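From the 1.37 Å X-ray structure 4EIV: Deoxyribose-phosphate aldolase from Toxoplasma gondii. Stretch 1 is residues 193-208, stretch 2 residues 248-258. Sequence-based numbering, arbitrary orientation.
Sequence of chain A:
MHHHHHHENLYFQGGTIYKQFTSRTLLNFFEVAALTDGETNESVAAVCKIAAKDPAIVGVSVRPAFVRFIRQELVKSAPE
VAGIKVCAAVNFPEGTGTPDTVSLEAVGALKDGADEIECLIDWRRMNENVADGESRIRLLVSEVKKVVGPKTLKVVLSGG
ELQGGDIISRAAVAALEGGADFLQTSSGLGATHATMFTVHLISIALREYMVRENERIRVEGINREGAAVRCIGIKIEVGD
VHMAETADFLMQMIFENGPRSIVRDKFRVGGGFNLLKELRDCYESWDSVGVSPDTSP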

ATOM      1  N   HIS A 193      16.613   7.461 -18.748  1.00 26.55           N
ATOM      2  CA  HIS A 193      16.074   6.789 -17.579  1.00 25.82           C
ATOM      3  C   HIS A 193      14.752   6.156 -17.937  1.00 24.94           C
ATOM      4  O   HIS A 193      14.432   5.985 -19.116  1.00 27.11           O
ATOM      5  CB  HIS A 193      15.927   7.834 -16.470  1.00 26.49           C
ATOM      6  CG  HIS A 193      17.204   8.560 -16.195  1.00 28.07           C
ATOM      7  ND1 HIS A 193      18.190   8.030 -15.395  1.00 28.78           N
ATOM      8  CD2 HIS A 193      17.681   9.740 -16.656  1.00 29.24           C
ATOM      9  CE1 HIS A 193      19.216   8.862 -15.358  1.00 28.99           C
ATOM     10  NE2 HIS A 193      18.936   9.909 -16.116  1.00 30.06           N
ATOM     11  N   ALA A 194      13.953   5.810 -16.941  1.00 23.85           N
ATOM     12  CA  ALA A 194      12.684   5.173 -17.211  1.00 24.33           C
ATOM     13  C   ALA A 194      11.791   6.039 -18.060  1.00 24.67           C
ATOM     14  O   ALA A 194      11.742   7.261 -17.904  1.00 26.51           O
ATOM     15  CB  ALA A 194      11.944   4.843 -15.905  1.00 24.46           C
ATOM     16  N   THR A 195      11.056   5.383 -18.954  1.00 24.68           N
ATOM     17  CA  THR A 195       9.984   6.055 -19.696  1.00 25.68           C
ATOM     18  C   THR A 195       8.742   5.174 -19.602  1.00 25.27           C
ATOM     19  O   THR A 195       8.818   3.997 -19.227  1.00 24.34           O
ATOM     20  CB  THR A 195      10.295   6.241 -21.170  1.00 27.73           C
ATOM     21  OG1 THR A 195      10.528   4.964 -21.756  1.00 28.52           O
ATOM     22  CG2 THR A 195      11.503   7.174 -21.398  1.00 29.58           C
ATOM     23  N   MET A 196       7.599   5.755 -19.927  1.00 26.14           N
ATOM     24  CA  MET A 196       6.360   4.990 -19.983  1.00 26.53           C
ATOM     25  C   MET A 196       6.572   3.754 -20.879  1.00 25.77           C
ATOM     26  O   MET A 196       6.171   2.636 -20.549  1.00 25.34           O
ATOM     27  CB  MET A 196       5.259   5.909 -20.504  1.00 29.01           C
ATOM     28  CG  MET A 196       3.896   5.307 -20.619  1.00 32.63           C
ATOM     29  SD  MET A 196       2.742   6.585 -21.152  1.00 41.81           S
ATOM     30  CE  MET A 196       1.288   5.560 -21.420  1.00 45.49           C
ATOM     31  N   PHE A 197       7.245   3.958 -22.003  1.00 25.30           N
ATOM     32  CA  PHE A 197       7.522   2.888 -22.962  1.00 27.09           C
ATOM     33  C   PHE A 197       8.317   1.765 -22.336  1.00 26.26           C
ATOM     34  O   PHE A 197       7.914   0.615 -22.431  1.00 26.11           O
ATOM     35  CB  PHE A 197       8.258   3.489 -24.185  1.00 28.57           C
ATOM     36  CG  PHE A 197       8.745   2.475 -25.179  1.00 31.83           C
ATOM     37  CD1 PHE A 197       7.876   1.853 -26.039  1.00 34.68           C
ATOM     38  CD2 PHE A 197      10.085   2.153 -25.242  1.00 33.62           C
ATOM     39  CE1 PHE A 197       8.333   0.914 -26.965  1.00 37.27           C
ATOM     40  CE2 PHE A 197      10.552   1.233 -26.168  1.00 35.76           C
ATOM     41  CZ  PHE A 197       9.673   0.609 -27.012  1.00 37.15           C
ATOM     42  N   THR A 198       9.432   2.086 -21.685  1.00 24.85           N
ATOM     43  CA  THR A 198      10.233   1.002 -21.106  1.00 24.80           C
ATOM     44  C   THR A 198       9.545   0.333 -19.931  1.00 24.03           C
ATOM     45  O   THR A 198       9.693  -0.877 -19.729  1.00 24.53           O
ATOM     46  CB  THR A 198      11.668   1.448 -20.741  1.00 25.18           C
ATOM     47  OG1 THR A 198      11.681   2.416 -19.680  1.00 27.55           O
ATOM     48  CG2 THR A 198      12.391   1.976 -21.947  1.00 27.97           C
ATOM     49  N   VAL A 199       8.825   1.093 -19.113  1.00 23.51           N
ATOM     50  CA  VAL A 199       8.109   0.470 -17.995  1.00 23.33           C
ATOM     51  C   VAL A 199       7.035  -0.497 -18.529  1.00 23.35           C
ATOM     52  O   VAL A 199       6.799  -1.554 -17.941  1.00 23.66           O
ATOM     53  CB  VAL A 199       7.518   1.541 -17.034  1.00 23.13           C
ATOM     54  CG1 VAL A 199       6.530   0.913 -16.021  1.00 25.03           C
ATOM     55  CG2 VAL A 199       8.639   2.274 -16.325  1.00 24.38           C
ATOM     56  N   HIS A 200       6.366  -0.129 -19.614  1.00 24.76           N
ATOM     57  CA  HIS A 200       5.373  -1.012 -20.218  1.00 25.46           C
ATOM     58  C   HIS A 200       5.999  -2.340 -20.689  1.00 25.94           C
ATOM     59  O   HIS A 200       5.496  -3.425 -20.383  1.00 25.96           O
ATOM     60  CB  HIS A 200       4.672  -0.263 -21.370  1.00 27.13           C
ATOM     61  CG  HIS A 200       3.648  -1.075 -22.089  1.00 29.25           C
ATOM     62  ND1 HIS A 200       3.762  -1.413 -23.417  1.00 35.05           N
ATOM     63  CD2 HIS A 200       2.514  -1.660 -21.646  1.00 31.42           C
ATOM     64  CE1 HIS A 200       2.716  -2.135 -23.773  1.00 35.91           C
ATOM     65  NE2 HIS A 200       1.942  -2.299 -22.719  1.00 35.45           N
ATOM     66  N   LEU A 201       7.140  -2.257 -21.374  1.00 25.22           N
ATOM     67  CA  LEU A 201       7.820  -3.458 -21.837  1.00 26.68           C
ATOM     68  C   LEU A 201       8.289  -4.355 -20.714  1.00 25.51           C
ATOM     69  O   LEU A 201       8.162  -5.575 -20.780  1.00 26.89           O
ATOM     70  CB  LEU A 201       8.992  -3.096 -22.761  1.00 27.73           C
ATOM     71  CG  LEU A 201       8.634  -2.484 -24.107  1.00 30.88           C
ATOM     72  CD1 LEU A 201       9.909  -2.343 -24.921  1.00 34.09           C
ATOM     73  CD2 LEU A 201       7.611  -3.351 -24.841  1.00 33.66           C
ATOM     74  N   ILE A 202       8.864  -3.739 -19.684  1.00 24.90           N
ATOM     75  CA  ILE A 202       9.320  -4.492 -18.540  1.00 25.70           C
ATOM     76  C   ILE A 202       8.139  -5.182 -17.836  1.00 24.61           C
ATOM     77  O   ILE A 202       8.238  -6.339 -17.415  1.00 25.80           O
ATOM     78  CB  ILE A 202      10.136  -3.585 -17.593  1.00 25.29           C
ATOM     79  CG1 ILE A 202      11.452  -3.222 -18.289  1.00 26.40           C
ATOM     80  CG2 ILE A 202      10.425  -4.303 -16.272  1.00 27.14           C
ATOM     81  CD1 ILE A 202      12.257  -2.122 -17.607  1.00 28.25           C
ATOM     82  N   SER A 203       7.028  -4.470 -17.698  1.00 25.63           N
ATOM     83  CA  SER A 203       5.831  -5.020 -17.083  1.00 26.23           C
ATOM     84  C   SER A 203       5.305  -6.222 -17.838  1.00 27.69           C
ATOM     85  O   SER A 203       4.944  -7.218 -17.221  1.00 28.04           O
ATOM     86  CB  SER A 203       4.750  -3.951 -16.977  1.00 26.57           C
ATOM     87  OG  SER A 203       5.140  -2.914 -16.087  1.00 26.94           O
ATOM     88  N   ILE A 204       5.296  -6.150 -19.167  1.00 27.84           N
ATOM     89  CA  ILE A 204       4.850  -7.288 -19.977  1.00 30.77           C
ATOM     90  C   ILE A 204       5.773  -8.482 -19.755  1.00 30.29           C
ATOM     91  O   ILE A 204       5.327  -9.622 -19.564  1.00 32.41           O
ATOM     92  CB  ILE A 204       4.854  -6.948 -21.463  1.00 31.99           C
ATOM     93  CG1 ILE A 204       3.763  -5.925 -21.760  1.00 33.91           C
ATOM     94  CG2 ILE A 204       4.626  -8.202 -22.316  1.00 34.79           C
ATOM     95  CD1 ILE A 204       3.887  -5.343 -23.156  1.00 36.96           C
ATOM     96  N   ALA A 205       7.080  -8.233 -19.787  1.00 30.20           N
ATOM     97  CA  ALA A 205       8.049  -9.301 -19.591  1.00 31.15           C
ATOM     98  C   ALA A 205       7.854 -10.010 -18.261  1.00 31.91           C
ATOM     99  O   ALA A 205       7.868 -11.248 -18.175  1.00 34.01           O
ATOM    100  CB  ALA A 205       9.475  -8.762 -19.698  1.00 30.32           C
ATOM    101  N   LEU A 206       7.680  -9.232 -17.204  1.00 30.83           N
ATOM    102  CA  LEU A 206       7.481  -9.818 -15.891  1.00 33.21           C
ATOM    103  C   LEU A 206       6.159 -10.589 -15.805  1.00 34.34           C
ATOM    104  O   LEU A 206       6.120 -11.681 -15.242  1.00 36.02           O
ATOM    105  CB  LEU A 206       7.552  -8.742 -14.830  1.00 32.58           C
ATOM    106  CG  LEU A 206       7.382  -9.223 -13.403  1.00 37.04           C
ATOM    107  CD1 LEU A 206       8.318 -10.370 -13.068  1.00 39.47           C
ATOM    108  CD2 LEU A 206       7.588  -8.052 -12.483  1.00 39.22           C
ATOM    109  N   ARG A 207       5.087 -10.037 -16.375  1.00 34.08           N
ATOM    110  CA  ARG A 207       3.772 -10.693 -16.372  1.00 36.42           C
ATOM    111  C   ARG A 207       3.870 -12.054 -17.039  1.00 38.14           C
ATOM    112  O   ARG A 207       3.403 -13.058 -16.501  1.00 39.92           O
ATOM    113  CB  ARG A 207       2.743  -9.819 -17.108  1.00 36.56           C
ATOM    114  CG  ARG A 207       1.310 -10.382 -17.087  1.00 39.43           C
ATOM    115  CD  ARG A 207       0.265  -9.404 -17.649  1.00 42.30           C
ATOM    116  NE  ARG A 207       0.451  -8.061 -17.085  1.00 42.62           N
ATOM    117  CZ  ARG A 207       0.905  -6.983 -17.735  1.00 44.16           C
ATOM    118  NH1 ARG A 207       1.166  -7.002 -19.042  1.00 45.09           N
ATOM    119  NH2 ARG A 207       1.062  -5.838 -17.075  1.00 44.45           N
ATOM    120  N   GLU A 208       4.504 -12.094 -18.204  1.00 38.06           N
ATOM    121  CA  GLU A 208       4.641 -13.332 -18.956  1.00 41.09           C
ATOM    122  C   GLU A 208       5.557 -14.322 -18.285  1.00 41.87           C
ATOM    123  O   GLU A 208       5.323 -15.517 -18.349  1.00 44.18           O
ATOM    124  CB  GLU A 208       5.105 -13.042 -20.374  1.00 41.03           C
ATOM    125  CG  GLU A 208       4.058 -12.285 -21.142  1.00 43.80           C
ATOM    126  CD  GLU A 208       4.483 -11.915 -22.538  1.00 47.32           C
ATOM    127  OE1 GLU A 208       3.610 -11.423 -23.277  1.00 49.66           O
ATOM    128  OE2 GLU A 208       5.668 -12.108 -22.894  1.00 50.20           O
TER
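Stretch 2 248-258: DFLMQMIFENG

Two helices that run in nearly the same direction can be joined by a ladder of contacts that changes character along its length, as this aldolase illustrates. Residues 248-257 are helical and lie along helix 196-208, their axes 10.8 Å apart at closest approach and crossing at -31°. Backbones pair in register, Met196 CA 7.3 Å from Phe249 CA and Ser203 CA 7.2 Å from Asn257 CA. Three residues spaced along stretch 2, Phe249, Gln252 and Glu256, cover the most surface. Phe249 supplies the apolar end: its chi1 is m, and the ring reaches the start of the first helix, with CE1 3.8 Å from Val199 CG2 and CZ 4.0 Å from Ala194 CB. One turn on, the CA-to-CB bond of Gln252 points toward stretch 1, and its side chain is extended, chi1 and chi2 both t. Its NE2 donates to Met196 O at 2.9 Å, a carbonyl that also accepts from His200 N, and gives a second hydrogen bond to Glu256 OE2 at 3.0 Å, so the amide ties the helices together while holding its own neighbour. Glu256, another turn along, places OE1 4.0 Å from Ser203 CB. Beside it, Asn257 ND2 donates to Ser203 OG at 2.9 Å, and Ser203 OG in turn donates to Val199 O at 2.8 Å. At Gly258 phi turns positive and the helix ends.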

ATOM      1  N   ASP A 248       3.261  10.120 -12.460  1.00 29.22           N
ATOM      2  CA  ASP A 248       2.707   9.467 -13.640  1.00 28.91           C
ATOM      3  C   ASP A 248       3.000   7.959 -13.581  1.00 28.19           C
ATOM      4  O   ASP A 248       2.163   7.126 -13.944  1.00 27.71           O
ATOM      5  CB  ASP A 248       3.277  10.075 -14.932  1.00 30.23           C
ATOM      6  CG  ASP A 248       2.659  11.412 -15.295  1.00 34.23           C
ATOM      7  OD1 ASP A 248       3.409  12.341 -15.643  1.00 37.40           O
ATOM      8  OD2 ASP A 248       1.419  11.536 -15.268  1.00 38.65           O
ATOM      9  N   PHE A 249       4.189   7.604 -13.117  1.00 26.96           N
ATOM     10  CA  PHE A 249       4.542   6.196 -13.012  1.00 26.35           C
ATOM     11  C   PHE A 249       3.671   5.419 -12.021  1.00 26.13           C
ATOM     12  O   PHE A 249       3.435   4.233 -12.223  1.00 27.56           O
ATOM     13  CB  PHE A 249       6.037   6.017 -12.715  1.00 25.95           C
ATOM     14  CG  PHE A 249       6.936   6.378 -13.872  1.00 25.60           C
ATOM     15  CD1 PHE A 249       6.915   5.625 -15.042  1.00 26.10           C
ATOM     16  CD2 PHE A 249       7.828   7.437 -13.786  1.00 26.39           C
ATOM     17  CE1 PHE A 249       7.744   5.930 -16.097  1.00 26.95           C
ATOM     18  CE2 PHE A 249       8.678   7.742 -14.838  1.00 25.55           C
ATOM     19  CZ  PHE A 249       8.630   7.008 -16.009  1.00 26.83           C
ATOM     20  N   LEU A 250       3.230   6.053 -10.922  1.00 25.68           N
ATOM     21  CA  LEU A 250       2.339   5.357  -9.983  1.00 26.41           C
ATOM     22  C   LEU A 250       1.046   4.954 -10.671  1.00 26.41           C
ATOM     23  O   LEU A 250       0.560   3.851 -10.474  1.00 26.97           O
ATOM     24  CB  LEU A 250       2.012   6.230  -8.774  1.00 26.19           C
ATOM     25  CG  LEU A 250       3.177   6.561  -7.843  1.00 25.78           C
ATOM     26  CD1 LEU A 250       2.758   7.601  -6.788  1.00 28.47           C
ATOM     27  CD2 LEU A 250       3.689   5.310  -7.189  1.00 27.98           C
ATOM     28  N   MET A 251       0.463   5.875 -11.434  1.00 26.28           N
ATOM     29  CA  MET A 251      -0.764   5.581 -12.162  1.00 26.97           C
ATOM     30  C   MET A 251      -0.562   4.511 -13.216  1.00 26.59           C
ATOM     31  O   MET A 251      -1.416   3.626 -13.382  1.00 27.63           O
ATOM     32  CB  MET A 251      -1.332   6.850 -12.796  1.00 27.29           C
ATOM     33  CG  MET A 251      -1.798   7.859 -11.768  1.00 31.55           C
ATOM     34  SD  MET A 251      -3.123   7.267 -10.688  1.00 33.54           S
ATOM     35  CE  MET A 251      -4.572   7.455 -11.737  1.00 33.24           C
ATOM     36  N   GLN A 252       0.561   4.576 -13.935  1.00 26.12           N
ATOM     37  CA  GLN A 252       0.886   3.542 -14.913  1.00 25.97           C
ATOM     38  C   GLN A 252       0.989   2.165 -14.249  1.00 26.20           C
ATOM     39  O   GLN A 252       0.440   1.195 -14.753  1.00 28.10           O
ATOM     40  CB  GLN A 252       2.200   3.863 -15.635  1.00 25.30           C
ATOM     41  CG  GLN A 252       2.586   2.810 -16.658  1.00 27.11           C
ATOM     42  CD  GLN A 252       3.837   3.123 -17.455  1.00 26.26           C
ATOM     43  OE1 GLN A 252       4.605   4.012 -17.111  1.00 27.38           O
ATOM     44  NE2 GLN A 252       4.039   2.383 -18.543  1.00 26.04           N
ATOM     45  N   MET A 253       1.677   2.099 -13.113  1.00 26.29           N
ATOM     46  CA  MET A 253       1.813   0.836 -12.402  1.00 25.98           C
ATOM     47  C   MET A 253       0.449   0.283 -11.967  1.00 27.44           C
ATOM     48  O   MET A 253       0.183  -0.896 -12.134  1.00 27.86           O
ATOM     49  CB  MET A 253       2.681   1.014 -11.168  1.00 25.90           C
ATOM     50  CG  MET A 253       4.150   1.110 -11.447  1.00 25.94           C
ATOM     51  SD  MET A 253       4.869  -0.468 -11.996  1.00 29.42           S
ATOM     52  CE  MET A 253       4.746  -1.548 -10.624  1.00 29.09           C
ATOM     53  N   ILE A 254      -0.415   1.132 -11.397  1.00 27.36           N
ATOM     54  CA  ILE A 254      -1.739   0.638 -10.967  1.00 28.48           C
ATOM     55  C   ILE A 254      -2.550   0.109 -12.147  1.00 29.62           C
ATOM     56  O   ILE A 254      -3.132  -0.985 -12.093  1.00 29.74           O
ATOM     57  CB  ILE A 254      -2.551   1.702 -10.234  1.00 27.98           C
ATOM     58  CG1 ILE A 254      -1.870   2.087  -8.926  1.00 27.79           C
ATOM     59  CG2 ILE A 254      -3.986   1.217  -9.996  1.00 29.49           C
ATOM     60  CD1 ILE A 254      -2.412   3.364  -8.297  1.00 29.90           C
ATOM     61  N   PHE A 255      -2.564   0.875 -13.238  1.00 29.18           N
ATOM     62  CA  PHE A 255      -3.350   0.506 -14.407  1.00 31.47           C
ATOM     63  C   PHE A 255      -2.830  -0.781 -15.049  1.00 31.77           C
ATOM     64  O   PHE A 255      -3.612  -1.669 -15.377  1.00 33.81           O
ATOM     65  CB  PHE A 255      -3.381   1.660 -15.418  1.00 32.01           C
ATOM     66  CG  PHE A 255      -4.323   1.429 -16.559  1.00 34.41           C
ATOM     67  CD1 PHE A 255      -5.694   1.518 -16.365  1.00 35.53           C
ATOM     68  CD2 PHE A 255      -3.844   1.099 -17.819  1.00 35.28           C
ATOM     69  CE1 PHE A 255      -6.577   1.296 -17.415  1.00 37.73           C
ATOM     70  CE2 PHE A 255      -4.727   0.872 -18.883  1.00 39.00           C
ATOM     71  CZ  PHE A 255      -6.090   0.974 -18.671  1.00 39.29           C
ATOM     72  N   GLU A 256      -1.515  -0.874 -15.246  1.00 31.02           N
ATOM     73  CA  GLU A 256      -0.956  -2.038 -15.931  1.00 31.16           C
ATOM     74  C   GLU A 256      -0.738  -3.254 -15.048  1.00 31.08           C
ATOM     75  O   GLU A 256      -0.959  -4.371 -15.494  1.00 32.46           O
ATOM     76  CB  GLU A 256       0.365  -1.699 -16.611  1.00 31.19           C
ATOM     77  CG  GLU A 256       0.257  -0.569 -17.623  1.00 32.44           C
ATOM     78  CD  GLU A 256       1.448  -0.533 -18.561  1.00 35.48           C
ATOM     79  OE1 GLU A 256       2.026  -1.612 -18.816  1.00 37.17           O
ATOM     80  OE2 GLU A 256       1.777   0.560 -19.067  1.00 37.09           O
ATOM     81  N   ASN A 257      -0.311  -3.027 -13.810  1.00 29.62           N
ATOM     82  CA  ASN A 257       0.062  -4.124 -12.913  1.00 29.64           C
ATOM     83  C   ASN A 257      -0.822  -4.316 -11.700  1.00 29.78           C
ATOM     84  O   ASN A 257      -0.609  -5.256 -10.944  1.00 30.56           O
ATOM     85  CB  ASN A 257       1.515  -3.901 -12.495  1.00 29.14           C
ATOM     86  CG  ASN A 257       2.447  -3.896 -13.691  1.00 28.38           C
ATOM     87  OD1 ASN A 257       2.329  -4.775 -14.560  1.00 30.99           O
ATOM     88  ND2 ASN A 257       3.359  -2.913 -13.763  1.00 28.82           N
ATOM     89  N   GLY A 258      -1.806  -3.446 -11.519  1.00 30.26           N
ATOM     90  CA  GLY A 258      -2.751  -3.566 -10.421  1.00 30.36           C
ATOM     91  C   GLY A 258      -2.376  -2.777  -9.182  1.00 29.61           C
ATOM     92  O   GLY A 258      -1.200  -2.501  -8.935  1.00 28.60           O
TER
HETATM   93  O   HOH W   1       4.098  -6.946 -14.617  1.00 35.41           O
HETATM   94  O   HOH W   2       0.529  -7.115 -14.616  1.00 91.66           O